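Local coordinates for nucleocapsid (Crimean-congo hemorrhagic fever virus, PDB 4AKL), which binds single- and double-stranded RNA, probably packaging the viral genome, and displays sequence-non-specific DNA endonuclease activity, at residues F124-A129 / H376-T381. Residues are numbered along the deposited sequence; the frame is centred on the assembly and turned at random.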
loop_
_atom_site.group_PDB
_atom_site.type_symbol
_atom_site.label_atom_id
_atom_site.label_comp_id
_atom_site.label_asym_id
_atom_site.label_seq_id
_atom_site.Cartn_x
_atom_site.Cartn_y
_atom_site.Cartn_z
ATOM N N PHE A 124 -0.731 -11.188 -1.588
ATOM C CA PHE A 124 -0.848 -11.502 -0.153
ATOM C C PHE A 124 0.492 -11.654 0.503
ATOM O O PHE A 124 0.691 -11.119 1.588
ATOM C CB PHE A 124 -1.668 -12.759 0.091
ATOM C CG PHE A 124 -3.141 -12.586 -0.133
ATOM C CD1 PHE A 124 -3.765 -11.331 -0.076
ATOM C CD2 PHE A 124 -3.920 -13.689 -0.377
ATOM C CE1 PHE A 124 -5.144 -11.222 -0.276
ATOM C CE2 PHE A 124 -5.289 -13.562 -0.572
ATOM C CZ PHE A 124 -5.889 -12.317 -0.519
ATOM N N ASN A 125 1.428 -12.357 -0.166
ATOM C CA ASN A 125 2.760 -12.553 0.347
ATOM C C ASN A 125 3.484 -11.218 0.576
ATOM O O ASN A 125 4.181 -11.050 1.582
ATOM C CB ASN A 125 3.554 -13.465 -0.603
ATOM C CG ASN A 125 4.992 -13.740 -0.123
ATOM O OD1 ASN A 125 5.850 -12.846 -0.111
ATOM N ND2 ASN A 125 5.258 -14.984 0.254
ATOM N N TYR A 126 3.303 -10.261 -0.350
ATOM C CA TYR A 126 3.955 -8.983 -0.217
ATOM C C TYR A 126 3.396 -8.240 1.015
ATOM O O TYR A 126 4.130 -7.644 1.748
ATOM C CB TYR A 126 3.744 -8.132 -1.509
ATOM C CG TYR A 126 3.966 -6.651 -1.322
ATOM C CD1 TYR A 126 2.958 -5.843 -0.901
ATOM C CD2 TYR A 126 5.194 -6.078 -1.558
ATOM C CE1 TYR A 126 3.151 -4.453 -0.733
ATOM C CE2 TYR A 126 5.417 -4.675 -1.379
ATOM C CZ TYR A 126 4.383 -3.876 -0.961
ATOM O OH TYR A 126 4.521 -2.480 -0.786
ATOM N N GLN A 127 2.084 -8.266 1.215
ATOM C CA GLN A 127 1.490 -7.564 2.364
ATOM C C GLN A 127 1.986 -8.161 3.659
ATOM O O GLN A 127 2.372 -7.428 4.579
ATOM C CB GLN A 127 -0.045 -7.566 2.310
ATOM C CG GLN A 127 -0.630 -6.840 1.051
ATOM C CD GLN A 127 -0.374 -5.324 0.987
ATOM O OE1 GLN A 127 -0.075 -4.659 1.999
ATOM N NE2 GLN A 127 -0.500 -4.769 -0.223
ATOM N N GLN A 128 2.038 -9.484 3.728
ATOM C CA GLN A 128 2.515 -10.150 4.956
ATOM C C GLN A 128 3.983 -9.864 5.167
ATOM O O GLN A 128 4.432 -9.670 6.327
ATOM C CB GLN A 128 2.248 -11.684 4.904
ATOM C CG GLN A 128 0.753 -12.047 4.804
ATOM C CD GLN A 128 -0.175 -11.200 5.787
ATOM O OE1 GLN A 128 -1.081 -10.431 5.353
ATOM N NE2 GLN A 128 0.089 -11.326 7.077
ATOM N N ALA A 129 4.744 -9.843 4.060
ATOM C CA ALA A 129 6.154 -9.528 4.141
ATOM C C ALA A 129 6.411 -8.104 4.694
ATOM O O ALA A 129 7.340 -7.899 5.447
ATOM C CB ALA A 129 6.850 -9.736 2.801
ATOM N N HIS A 376 1.691 -4.921 -9.482
ATOM C CA HIS A 376 2.099 -5.385 -8.124
ATOM C C HIS A 376 2.773 -4.250 -7.408
ATOM O O HIS A 376 3.551 -3.480 -8.026
ATOM C CB HIS A 376 2.996 -6.594 -8.222
ATOM C CG HIS A 376 3.313 -7.262 -6.913
ATOM N ND1 HIS A 376 4.230 -6.757 -6.028
ATOM C CD2 HIS A 376 2.856 -8.413 -6.363
ATOM C CE1 HIS A 376 4.321 -7.561 -4.987
ATOM N NE2 HIS A 376 3.501 -8.578 -5.168
ATOM N N PRO A 377 2.514 -4.115 -6.064
ATOM C CA PRO A 377 3.020 -2.972 -5.314
ATOM C C PRO A 377 4.505 -2.868 -5.084
ATOM O O PRO A 377 4.980 -1.828 -4.558
ATOM C CB PRO A 377 2.333 -3.123 -3.946
ATOM C CG PRO A 377 1.985 -4.558 -3.820
ATOM C CD PRO A 377 1.590 -4.908 -5.232
ATOM N N ALA A 378 5.225 -3.907 -5.443
ATOM C CA ALA A 378 6.682 -3.956 -5.313
ATOM C C ALA A 378 7.357 -3.586 -6.626
ATOM O O ALA A 378 8.575 -3.663 -6.694
ATOM C CB ALA A 378 7.125 -5.321 -4.892
ATOM N N VAL A 379 6.577 -3.200 -7.646
ATOM C CA VAL A 379 7.123 -2.852 -8.951
ATOM C C VAL A 379 7.320 -1.327 -9.070
ATOM O O VAL A 379 6.370 -0.540 -8.882
ATOM C CB VAL A 379 6.248 -3.381 -10.094
ATOM C CG1 VAL A 379 6.836 -2.995 -11.516
ATOM C CG2 VAL A 379 6.073 -4.900 -9.956
ATOM N N LEU A 380 8.561 -0.923 -9.340
ATOM C CA LEU A 380 8.916 0.473 -9.546
ATOM C C LEU A 380 8.423 1.032 -10.875
ATOM O O LEU A 380 8.295 0.316 -11.847
ATOM C CB LEU A 380 10.422 0.666 -9.439
ATOM C CG LEU A 380 10.941 2.122 -9.351
ATOM C CD1 LEU A 380 10.333 2.890 -8.141
ATOM C CD2 LEU A 380 12.448 2.126 -9.249
ATOM N N THR A 381 8.125 2.320 -10.865
ATOM C CA THR A 381 7.789 3.123 -12.047
ATOM C C THR A 381 8.355 4.523 -11.797
ATOM O O THR A 381 8.718 4.867 -10.644
ATOM C CB THR A 381 6.248 3.324 -12.308
ATOM O OG1 THR A 381 5.671 3.982 -11.187
ATOM C CG2 THR A 381 5.526 2.019 -12.553
#
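Tyr126 carries almost the whole helix side of this buried contact, reaching out from 124-129 to lie against the type I turn that runs from His376 to Val379. Its CG is anti to the backbone N (chi1 161°), which extends the phenol over the turn, where it passes Pro377 in the opposite direction. Pro377 supplies a CH-pi contact: its CG sits over one face of the phenol, 3.5 Å from the centroid of the Tyr126 ring. The approach is offset toward the CD1-CE1 rim, and Pro377 CG comes within 3.3 Å of Tyr126 CE1. The methyl CB of Ala378 approaches the ring obliquely on its CD2-CE2 side, 3.9 Å from Tyr126 CD2.

The second aromatic interaction is an offset edge-to-face pair, in which the imidazole of His376 turns its edge to the phenol face with the planes at 80°. Here CE1 of His376 leads, 3.6 Å from Tyr126 CB at the root of the side chain.

No hydrogen bond joins the two segments, yet polar bonds fix the imidazole and phenol. Ala378 N donates to ND1 of His376 over 3.1 Å, close to the imidazole plane, while the other ring nitrogen, NE2, bonds to Gln122 O. With both nitrogens engaged, the rotation of the imidazole is set, and its NE2 bond links the turn to the helix that bears Tyr126. The buried phenol hydroxyl bonds to Ser309 OG and Asp305 N; Ser309 OG also bonds to Pro377 O, bridging the two sides.

The contact thus joins helix 120-136 to the loop between helices 355-360 and 385-392, with helix 306-316 meeting both partners and Trp106 of helix 104-107 touching Ala129 and Ala378.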